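Local atomic coordinates of arginine--tRNA ligase (Campylobacter jejuni, PDB entry 3FNR), a protein that catalyses the ATP-dependent attachment of L-arginine to tRNA(Arg), yielding arginyl-tRNA(Arg), AMP and diphosphate. Residues Leu197-Gln201 / Lys202-Lys206; Arg216-Tyr219 / Leu220-Asp223; Phe55-Thr58 / Leu59-Ala63; Leu179-Leu182 / Lys183-Gly187; Ile83-Leu86 / Gly87-Leu91. The protein carries 1 engineered substitution. One frame throughout, in Å; residues are numbered along the deposited sequence.

Interaction 1: residues Leu197-Gln201 / Lys202-Lys206; sequences LASSQ and KGDEK
Ser199 and Asp204 face each other across a tight turn. The Ser199 hydroxyl OG lies 3.0 Å from carboxylate oxygen OD1 of Asp204. OG is also 3.0 Å from the backbone O of Lys206. The carboxylate of Asp204 swings away from its own backbone N (chi1 -172°), which brings OD1 back over Ser199. OD1 also forms a salt bridge with Arg208 NE, which helps fix the carboxylate beside the hydroxyl.

Behind the side chains, Ser199 O takes two amide donors. Lys202 N is 2.9 Å away from Ser199 O. Asp204 N is 3.2 Å from the same oxygen, on the other face of the carbonyl plane. Ser200 CA rests 3.4 Å from Asp204 O in a CA-H...O contact, while the Ser200 hydroxyl turns to Asp207. Gly203 takes a positive phi (93°), a conformation that favours glycine. The long chain of Lys202 runs outward past Ala255 and Phe259. This is a compact connecting loop, opened by a short 3-10 turn, between the antiparallel strands 194-197 and 208-211.

Interaction 2: residues Arg216-Tyr219 / Leu220-Asp223; sequences RGTY and LAAD. With SO4 (sulfate ion), chain C.
Thr218 and Ala221 are joined by a side-chain to backbone hydrogen bond. The hydroxyl OG1 of Thr218 accepts from Ala221 N at 3.2 Å, along a fairly straight path (162° at the hydrogen). OG1 sits between the backbone N and the carbonyl carbon (chi1 57°), which turns it toward the Ala221 amide. Its own proton can go to strand 208-211, where Val209 O is the main partner and Ile210 O is also near. At the other end of the segment, Asp223 OD2 is hydrogen-bonded to Tyr249 OH.

The backbone bonds continue the turn. Ala222 N reaches Thr218 O at 3.1 Å, and Asp223 N reaches Tyr219 O at 2.9 Å. Thr218 is the N-cap of helix 219-231: it precedes the first turn, and its hydroxyl makes the capping bond.

Apolar contacts are few. Ala221 CB lies 4.1 Å from Gly217 CA, so the methyl closes against the incoming loop. Leu220 sends its branched end away from this loop, onto Ile210, Arg252 and Met253.

The anion contacts lie at the start of the helix. The helix N-terminus probably adds a favourable field for the negative charge. A sulfate ion, probably from the crystallisation liquor, accepts a hydrogen bond from Tyr219 N at its O1, 3.2 Å away. The same O1 stands over one face of the Tyr219 ring, 3.3 Å above the plane and offset toward the rim. Thr218 CG2 touches sulfate O3 at 3.4 Å.

Interaction 3: residues Phe55-Thr58 / Leu59-Ala63; sequences FGDT and LTRLA
Thr60 folds back on Gly56, and this is the tight side of the contact. The hydroxyl OG1 of Thr60 donates to Gly56 O at 2.6 Å. Thr60 N donates to that same Gly56 O at 2.9 Å, from the other face of the carbonyl plane. OG1 points back down the helix because it lies opposite its own carbonyl carbon (chi1 -53°). The buried hydroxyl is therefore held by its own helix, while Thr60 packs on Phe70 and Thr72. Next to it, Phe55 CE2 meets Leu59 CG obliquely at 4.1 Å, and Leu59 packs on Phe70 and Phe391.

Toward solvent the contact is polar: Asp57 is buried, but Arg61 reaches a partly exposed place. Arg61 runs extended from CG to NE, and NE gives a straight bond of 2.8 Å to Asp57 OD1. OD1 lies at the guanidinium edge, near its plane, yet the two flat groups are almost perpendicular (88°). This salt bridge is not isolated: Asp57 OD1 also meets Arg309 NH1, and Arg61 NH2 bonds to Lys159 O. Helix 50-65 is the crossover helix between parallel strands 31-35 and 69-76, a beta-alpha-beta unit characteristic of the Rossmann-type catalytic core of class I synthetases.

Interaction 4: residues Leu179-Leu182 / Lys183-Gly187; sequences LESL and KEHKG
Lys183 N and Glu184 N bond back to Leu179 O and Glu180 O, the ordinary spacing of an alpha-helix, before the chain unwinds. The next amide is held less well: His185 N makes weak bonds to both Ser181 O and Leu182 O. The His185 side chain takes over at this point. Its ring nitrogen ND1 donates to Ser181 O at 2.8 Å. Ser181 O lies at the ring edge, near the plane of the imidazole. CG of His185 stands beside its own backbone N (chi1 -63°), which turns the ring back along the helix. This bond fixes the rotation of the ring and implies a proton on ND1.

The backbone then closes in a Schellman motif, with Lys186 as the C-prime residue at positive phi (61°). Gly187 N reaches back to Leu182 O at 2.7 Å. Lys186 N bonds to Lys183 O at 2.9 Å.

On the exposed side, Glu180 and Glu184 lie one turn apart. Their carboxylate oxygens, Glu180 OE2 and Glu184 OE1, are 4.5 Å apart, so their like charges probably disfavour each other slightly. The aliphatic part of Glu184 passes over the backbone, with CG 3.4 Å from Glu180 O. Leu182 points the other way, into the protein, where it packs on Ile188, Phe259 and Leu260.

Interaction 5: residues Ile83-Leu86 / Gly87-Leu91; sequences IYLL and GLSIL
Leu85, Leu88 and Ser89 make a local contact along one alpha-helix, 80-98, within the class I catalytic domain, where it packs against helices 113-126 and 136-157. The motif is a helical turn in which a serine hydroxyl bonds back to the carbonyl four residues earlier. Ser89 OG donates to Leu85 O at 2.7 Å. Ser89 N donates to Leu85 O as well, at 2.8 Å. The two donors come from opposite faces of the carbonyl plane, and the hydroxyl lies above that plane. The Ser89 hydroxyl is directed back by its first torsion (chi1 -57°), which sets OG opposite the carbonyl carbon. OG is also hydrogen-bonded to Tyr110 N, so the serine links this helix to a neighbouring loop.

The turn before it is kinked, since the amides of Leu85 and Leu86 lack a bond to the preceding turn. Regular bonding resumes at once. Gly87 N reaches Ile83 O at a longish 3.3 Å, and Leu88 N reaches Tyr84 O at 2.8 Å.

Two apolar pairs flank the polar one. On the partly exposed side, the CD2 methyls of Leu85 and Leu88 meet at 3.9 Å. Leu85 CD2 also brushes Ser89 OG at 3.6 Å. On the buried side, Ile90 packs against Leu118, Ala122 and Ala143 of those two helices. Within the turn, the Ile90 side chain lies over the backbone of Leu86, and its CD1 comes to 3.3 Å from Leu86 O and 4.3 Å from Leu86 CG.

Overall arrangement
All five interactions belong to the class I catalytic domain. Interactions 1 and 4 touch directly: Ala198 N lies 2.8 Å from Gly187 O, a probable hydrogen bond, and Leu197 CD1 packs on Leu182 CG. Interaction 2 lies close by, with its centre 16 Å from that of interaction 1 and 15 Å from that of interaction 4. Its Leu220 packs on strand 208-211, where the loop of interaction 1 ends. The sulfate, probably from the crystallisation liquor, sits at the start of the interaction 2 helix. Interaction 5 is further off, its centre 22 Å from that of interaction 2. Interaction 3 stands apart, at least 30 Å between centres from the others. Its helix, 50-65, directly follows the HIGH motif, residues 39-49.

Interaction 1: residues Leu197-Gln201 / Lys202-Lys206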
# COMPACT_ATOMS: atom_id res chain seq x y z
N LEU A 197 -18.66 -26.36 4.85
CA LEU A 197 -19.27 -25.16 5.43
C LEU A 197 -20.61 -24.89 4.73
O LEU A 197 -20.68 -24.86 3.50
CB LEU A 197 -18.34 -23.95 5.28
CG LEU A 197 -18.85 -22.55 5.67
CD1 LEU A 197 -18.74 -22.29 7.17
CD2 LEU A 197 -18.10 -21.48 4.90
N ALA A 198 -21.66 -24.68 5.52
CA ALA A 198 -23.00 -24.45 4.99
C ALA A 198 -23.22 -22.99 4.58
O ALA A 198 -24.15 -22.34 5.05
CB ALA A 198 -24.04 -24.88 6.02
N SER A 199 -22.36 -22.50 3.69
CA SER A 199 -22.28 -21.07 3.38
C SER A 199 -23.45 -20.54 2.57
O SER A 199 -23.76 -19.34 2.65
CB SER A 199 -20.95 -20.74 2.69
OG SER A 199 -20.65 -21.68 1.67
N SER A 200 -24.12 -21.42 1.83
CA SER A 200 -25.33 -21.05 1.09
C SER A 200 -26.53 -20.73 1.99
O SER A 200 -27.52 -20.14 1.53
CB SER A 200 -25.70 -22.14 0.09
OG SER A 200 -26.01 -23.34 0.77
N GLN A 201 -26.45 -21.10 3.27
CA GLN A 201 -27.44 -20.70 4.27
C GLN A 201 -27.23 -19.25 4.72
O GLN A 201 -28.04 -18.70 5.47
CB GLN A 201 -27.39 -21.64 5.49
CG GLN A 201 -27.71 -23.11 5.19
CD GLN A 201 -27.79 -23.98 6.44
OE1 GLN A 201 -27.85 -23.48 7.57
NE2 GLN A 201 -27.80 -25.30 6.25
N LYS A 202 -26.13 -18.65 4.26
CA LYS A 202 -25.75 -17.28 4.60
C LYS A 202 -25.40 -16.44 3.36
O LYS A 202 -24.60 -15.51 3.43
CB LYS A 202 -24.56 -17.30 5.57
CG LYS A 202 -24.83 -16.71 6.95
CD LYS A 202 -25.40 -17.72 7.93
CE LYS A 202 -25.75 -17.04 9.24
NZ LYS A 202 -26.70 -17.83 10.07
N GLY A 203 -25.99 -16.79 2.22
CA GLY A 203 -25.91 -15.95 1.02
C GLY A 203 -24.81 -16.23 0.02
O GLY A 203 -24.64 -15.49 -0.95
N ASP A 204 -24.05 -17.30 0.24
CA ASP A 204 -23.06 -17.73 -0.74
C ASP A 204 -23.80 -18.50 -1.84
O ASP A 204 -24.92 -18.97 -1.63
CB ASP A 204 -21.99 -18.59 -0.06
CG ASP A 204 -20.81 -18.92 -0.96
OD1 ASP A 204 -20.04 -19.83 -0.59
OD2 ASP A 204 -20.62 -18.29 -2.02
N GLU A 205 -23.17 -18.60 -3.02
CA GLU A 205 -23.70 -19.34 -4.16
C GLU A 205 -23.95 -20.82 -3.82
O GLU A 205 -25.04 -21.34 -4.05
CB GLU A 205 -22.72 -19.21 -5.34
CG GLU A 205 -22.96 -20.18 -6.50
CD GLU A 205 -21.78 -20.25 -7.48
OE1 GLU A 205 -21.97 -20.78 -8.60
OE2 GLU A 205 -20.67 -19.79 -7.13
N LYS A 206 -22.93 -21.47 -3.25
CA LYS A 206 -22.97 -22.89 -2.91
C LYS A 206 -22.13 -23.19 -1.66
O LYS A 206 -21.34 -22.35 -1.22
CB LYS A 206 -22.49 -23.74 -4.10
CG LYS A 206 -21.07 -23.44 -4.54
CD LYS A 206 -20.64 -24.35 -5.68
CE LYS A 206 -19.15 -24.16 -5.98
NZ LYS A 206 -18.66 -25.07 -7.05

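Interaction 2: residues Arg216-Tyr219 / Leu220-Asp223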
# COMPACT_ATOMS: atom_id res chain seq x y z
N ARG A 216 -7.30 -33.44 5.47
CA ARG A 216 -6.58 -32.17 5.42
C ARG A 216 -7.50 -30.97 5.21
O ARG A 216 -8.51 -31.06 4.49
CB ARG A 216 -5.48 -32.21 4.35
CG ARG A 216 -4.10 -32.54 4.92
CD ARG A 216 -3.67 -33.96 4.63
NE ARG A 216 -2.95 -34.06 3.35
CZ ARG A 216 -1.64 -33.90 3.21
NH1 ARG A 216 -0.87 -33.64 4.26
NH2 ARG A 216 -1.08 -34.01 2.01
N GLY A 217 -7.15 -29.86 5.85
CA GLY A 217 -7.84 -28.60 5.65
C GLY A 217 -7.60 -28.02 4.27
O GLY A 217 -6.53 -28.22 3.68
N THR A 218 -8.61 -27.33 3.74
CA THR A 218 -8.49 -26.65 2.46
C THR A 218 -7.85 -25.26 2.63
O THR A 218 -7.59 -24.83 3.75
CB THR A 218 -9.86 -26.50 1.80
OG1 THR A 218 -10.74 -25.79 2.68
CG2 THR A 218 -10.44 -27.86 1.48
N TYR A 219 -7.60 -24.57 1.52
CA TYR A 219 -7.17 -23.17 1.56
C TYR A 219 -8.23 -22.31 2.25
O TYR A 219 -7.90 -21.40 3.00
CB TYR A 219 -6.89 -22.61 0.16
CG TYR A 219 -5.75 -23.30 -0.58
CD1 TYR A 219 -5.98 -23.96 -1.78
CD2 TYR A 219 -4.45 -23.28 -0.07
CE1 TYR A 219 -4.94 -24.60 -2.47
CE2 TYR A 219 -3.40 -23.91 -0.74
CZ TYR A 219 -3.65 -24.57 -1.94
OH TYR A 219 -2.63 -25.19 -2.62
N LEU A 220 -9.50 -22.62 1.99
CA LEU A 220 -10.60 -21.90 2.64
C LEU A 220 -10.55 -22.07 4.15
O LEU A 220 -10.67 -21.09 4.89
CB LEU A 220 -11.96 -22.37 2.10
CG LEU A 220 -13.17 -21.62 2.65
CD1 LEU A 220 -13.17 -20.19 2.19
CD2 LEU A 220 -14.44 -22.29 2.20
N ALA A 221 -10.33 -23.31 4.60
CA ALA A 221 -10.21 -23.62 6.03
C ALA A 221 -9.12 -22.77 6.68
O ALA A 221 -9.37 -22.13 7.70
CB ALA A 221 -9.91 -25.11 6.23
N ALA A 222 -7.94 -22.77 6.07
CA ALA A 222 -6.80 -21.97 6.52
C ALA A 222 -7.15 -20.48 6.60
O ALA A 222 -6.78 -19.80 7.55
CB ALA A 222 -5.62 -22.17 5.56
N ASP A 223 -7.90 -20.01 5.60
CA ASP A 223 -8.32 -18.61 5.53
C ASP A 223 -9.31 -18.25 6.63
O ASP A 223 -9.18 -17.19 7.26
CB ASP A 223 -8.91 -18.31 4.14
CG ASP A 223 -8.69 -16.86 3.71
OD1 ASP A 223 -7.97 -16.10 4.40
OD2 ASP A 223 -9.26 -16.48 2.66
S SO4 C . -7.72 -27.08 -1.53
O1 SO4 C . -6.75 -26.90 -0.46
O2 SO4 C . -7.00 -27.19 -2.79
O3 SO4 C . -8.48 -28.31 -1.31
O4 SO4 C . -8.63 -25.94 -1.59

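Interaction 3: residues Phe55-Thr58 / Leu59-Ala63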
# COMPACT_ATOMS: atom_id res chain seq x y z
N PHE A 55 -1.95 1.64 -2.00
CA PHE A 55 -3.23 2.01 -1.38
C PHE A 55 -3.22 1.75 0.13
O PHE A 55 -3.62 2.63 0.91
CB PHE A 55 -4.40 1.28 -2.05
CG PHE A 55 -5.77 1.79 -1.64
CD1 PHE A 55 -6.41 2.77 -2.39
CD2 PHE A 55 -6.41 1.28 -0.51
CE1 PHE A 55 -7.68 3.24 -2.02
CE2 PHE A 55 -7.68 1.75 -0.12
CZ PHE A 55 -8.31 2.73 -0.88
N GLY A 56 -2.77 0.57 0.55
CA GLY A 56 -2.82 0.20 1.97
C GLY A 56 -1.91 1.03 2.86
O GLY A 56 -2.25 1.35 4.00
N ASP A 57 -0.74 1.37 2.34
CA ASP A 57 0.21 2.14 3.13
C ASP A 57 -0.27 3.58 3.26
O ASP A 57 -0.16 4.18 4.33
CB ASP A 57 1.62 2.11 2.53
CG ASP A 57 2.63 2.78 3.44
OD1 ASP A 57 3.25 3.78 3.01
OD2 ASP A 57 2.78 2.33 4.60
N THR A 58 -0.83 4.11 2.17
CA THR A 58 -1.36 5.46 2.22
C THR A 58 -2.54 5.49 3.18
O THR A 58 -2.58 6.33 4.07
CB THR A 58 -1.74 5.98 0.81
OG1 THR A 58 -0.62 5.80 -0.07
CG2 THR A 58 -2.07 7.45 0.86
N LEU A 59 -3.46 4.53 3.06
CA LEU A 59 -4.57 4.37 4.02
C LEU A 59 -4.08 4.36 5.47
O LEU A 59 -4.63 5.06 6.32
CB LEU A 59 -5.32 3.06 3.76
CG LEU A 59 -6.85 2.97 3.72
CD1 LEU A 59 -7.26 1.66 4.34
CD2 LEU A 59 -7.59 4.14 4.39
N THR A 60 -3.06 3.55 5.73
CA THR A 60 -2.45 3.44 7.06
C THR A 60 -1.92 4.78 7.56
O THR A 60 -2.28 5.21 8.66
CB THR A 60 -1.31 2.41 7.06
OG1 THR A 60 -1.79 1.17 6.53
CG2 THR A 60 -0.82 2.18 8.47
N ARG A 61 -1.09 5.43 6.74
CA ARG A 61 -0.50 6.73 7.10
C ARG A 61 -1.58 7.76 7.36
O ARG A 61 -1.47 8.57 8.28
CB ARG A 61 0.41 7.22 5.98
CG ARG A 61 1.73 6.50 5.83
CD ARG A 61 2.42 6.96 4.56
NE ARG A 61 3.66 6.24 4.27
CZ ARG A 61 4.87 6.64 4.67
NH1 ARG A 61 5.00 7.76 5.39
NH2 ARG A 61 5.94 5.93 4.35
N LEU A 62 -2.63 7.72 6.54
CA LEU A 62 -3.74 8.65 6.66
C LEU A 62 -4.54 8.39 7.93
O LEU A 62 -4.79 9.32 8.71
CB LEU A 62 -4.62 8.60 5.41
CG LEU A 62 -5.83 9.53 5.34
CD1 LEU A 62 -5.47 11.00 5.52
CD2 LEU A 62 -6.50 9.31 4.02
N ALA A 63 -4.91 7.13 8.16
CA ALA A 63 -5.59 6.76 9.39
C ALA A 63 -4.84 7.20 10.65
O ALA A 63 -5.44 7.76 11.56
CB ALA A 63 -5.83 5.29 9.42

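Interaction 4: residues Leu179-Leu182 / Lys183-Gly187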
# COMPACT_ATOMS: atom_id res chain seq x y z
N LEU A 179 -13.29 -25.36 13.77
CA LEU A 179 -14.31 -26.37 13.50
C LEU A 179 -15.37 -26.38 14.60
O LEU A 179 -16.56 -26.30 14.31
CB LEU A 179 -13.67 -27.75 13.33
CG LEU A 179 -12.73 -27.92 12.13
CD1 LEU A 179 -12.12 -29.31 12.11
CD2 LEU A 179 -13.43 -27.64 10.82
N GLU A 180 -14.90 -26.42 15.84
CA GLU A 180 -15.78 -26.39 17.00
C GLU A 180 -16.70 -25.18 17.04
O GLU A 180 -17.91 -25.33 17.21
CB GLU A 180 -14.97 -26.52 18.30
CG GLU A 180 -14.56 -27.96 18.58
CD GLU A 180 -15.77 -28.84 18.86
OE1 GLU A 180 -16.29 -29.48 17.92
OE2 GLU A 180 -16.22 -28.87 20.03
N SER A 181 -16.13 -23.99 16.85
CA SER A 181 -16.89 -22.74 16.87
C SER A 181 -17.92 -22.71 15.74
O SER A 181 -19.06 -22.30 15.95
CB SER A 181 -15.97 -21.53 16.81
OG SER A 181 -16.70 -20.31 16.80
N LEU A 182 -17.51 -23.19 14.57
CA LEU A 182 -18.40 -23.36 13.43
C LEU A 182 -19.57 -24.31 13.72
O LEU A 182 -20.70 -24.05 13.29
CB LEU A 182 -17.61 -23.89 12.22
CG LEU A 182 -17.23 -23.10 10.97
CD1 LEU A 182 -17.34 -21.59 11.08
CD2 LEU A 182 -15.84 -23.52 10.50
N LYS A 183 -19.31 -25.40 14.44
CA LYS A 183 -20.36 -26.35 14.81
C LYS A 183 -21.32 -25.76 15.85
O LYS A 183 -22.53 -25.98 15.77
CB LYS A 183 -19.80 -27.68 15.30
CG LYS A 183 -20.79 -28.83 15.15
CD LYS A 183 -20.56 -29.94 16.15
CE LYS A 183 -21.79 -30.84 16.28
NZ LYS A 183 -22.10 -31.59 15.02
N GLU A 184 -20.78 -24.99 16.79
CA GLU A 184 -21.58 -24.29 17.80
C GLU A 184 -22.59 -23.29 17.21
O GLU A 184 -23.53 -22.89 17.89
CB GLU A 184 -20.67 -23.61 18.83
CG GLU A 184 -20.02 -24.60 19.82
CD GLU A 184 -18.81 -24.04 20.57
OE1 GLU A 184 -17.94 -24.85 20.99
OE2 GLU A 184 -18.73 -22.80 20.75
N HIS A 185 -22.38 -22.90 15.95
CA HIS A 185 -23.29 -22.03 15.19
C HIS A 185 -23.95 -22.77 14.03
O HIS A 185 -24.58 -22.14 13.17
CB HIS A 185 -22.53 -20.81 14.65
CG HIS A 185 -21.97 -19.92 15.72
ND1 HIS A 185 -20.70 -20.09 16.24
CD2 HIS A 185 -22.51 -18.87 16.38
CE1 HIS A 185 -20.49 -19.18 17.18
NE2 HIS A 185 -21.57 -18.43 17.28
N LYS A 186 -23.79 -24.09 14.03
CA LYS A 186 -24.38 -25.02 13.04
C LYS A 186 -23.90 -24.75 11.62
O LYS A 186 -24.66 -24.91 10.65
CB LYS A 186 -25.92 -25.04 13.13
CG LYS A 186 -26.48 -25.48 14.47
CD LYS A 186 -27.97 -25.21 14.53
CE LYS A 186 -28.61 -25.73 15.81
NZ LYS A 186 -30.10 -25.52 15.81
N GLY A 187 -22.63 -24.37 11.49
CA GLY A 187 -22.08 -23.96 10.22
C GLY A 187 -21.41 -25.05 9.43
O GLY A 187 -21.03 -24.83 8.28

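Interaction 5: residues Ile83-Leu86 / Gly87-Leu91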
# COMPACT_ATOMS: atom_id res chain seq x y z
N ILE A 83 5.67 -23.91 0.03
CA ILE A 83 7.02 -23.46 -0.31
C ILE A 83 7.94 -24.55 -0.86
O ILE A 83 9.11 -24.29 -1.15
CB ILE A 83 7.74 -22.80 0.91
CG1 ILE A 83 8.01 -23.84 2.01
CG2 ILE A 83 6.94 -21.58 1.41
CD1 ILE A 83 8.92 -23.35 3.13
N TYR A 84 7.41 -25.77 -1.00
CA TYR A 84 8.18 -26.92 -1.50
C TYR A 84 8.79 -26.64 -2.87
O TYR A 84 10.00 -26.84 -3.06
CB TYR A 84 7.33 -28.20 -1.54
CG TYR A 84 8.11 -29.46 -1.89
CD1 TYR A 84 8.84 -30.14 -0.92
CD2 TYR A 84 8.09 -29.98 -3.19
CE1 TYR A 84 9.56 -31.31 -1.23
CE2 TYR A 84 8.81 -31.13 -3.51
CZ TYR A 84 9.53 -31.79 -2.53
OH TYR A 84 10.23 -32.94 -2.85
N LEU A 85 7.96 -26.14 -3.80
CA LEU A 85 8.39 -25.82 -5.16
C LEU A 85 9.54 -24.80 -5.21
O LEU A 85 10.40 -24.89 -6.08
CB LEU A 85 7.20 -25.30 -5.99
CG LEU A 85 6.95 -25.85 -7.40
CD1 LEU A 85 5.87 -25.05 -8.14
CD2 LEU A 85 8.21 -25.94 -8.26
N LEU A 86 9.54 -23.85 -4.28
CA LEU A 86 10.64 -22.90 -4.16
C LEU A 86 11.96 -23.60 -3.79
O LEU A 86 13.01 -23.28 -4.35
CB LEU A 86 10.31 -21.80 -3.14
CG LEU A 86 11.37 -20.72 -2.91
CD1 LEU A 86 11.41 -19.75 -4.09
CD2 LEU A 86 11.10 -19.99 -1.60
N GLY A 87 11.90 -24.55 -2.86
CA GLY A 87 13.06 -25.38 -2.51
C GLY A 87 13.50 -26.25 -3.67
O GLY A 87 14.70 -26.42 -3.92
N LEU A 88 12.51 -26.79 -4.39
CA LEU A 88 12.74 -27.61 -5.58
C LEU A 88 13.44 -26.83 -6.69
O LEU A 88 14.41 -27.32 -7.27
CB LEU A 88 11.41 -28.16 -6.11
CG LEU A 88 11.47 -29.11 -7.31
CD1 LEU A 88 12.07 -30.46 -6.92
CD2 LEU A 88 10.10 -29.30 -7.92
N SER A 89 12.95 -25.62 -6.95
CA SER A 89 13.44 -24.78 -8.04
C SER A 89 14.89 -24.33 -7.84
O SER A 89 15.64 -24.26 -8.81
CB SER A 89 12.53 -23.56 -8.22
OG SER A 89 11.19 -23.97 -8.47
N ILE A 90 15.25 -24.02 -6.60
CA ILE A 90 16.63 -23.63 -6.24
C ILE A 90 17.60 -24.78 -6.44
O ILE A 90 18.69 -24.58 -7.00
CB ILE A 90 16.72 -23.13 -4.78
CG1 ILE A 90 15.97 -21.81 -4.64
CG2 ILE A 90 18.18 -22.93 -4.32
CD1 ILE A 90 15.61 -21.51 -3.23
N LEU A 91 17.20 -25.97 -5.99
CA LEU A 91 17.95 -27.21 -6.21
C LEU A 91 18.25 -27.44 -7.69
O LEU A 91 19.38 -27.75 -8.06
CB LEU A 91 17.18 -28.40 -5.63
CG LEU A 91 17.75 -29.80 -5.93
CD1 LEU A 91 18.85 -30.13 -4.96
CD2 LEU A 91 16.66 -30.86 -5.91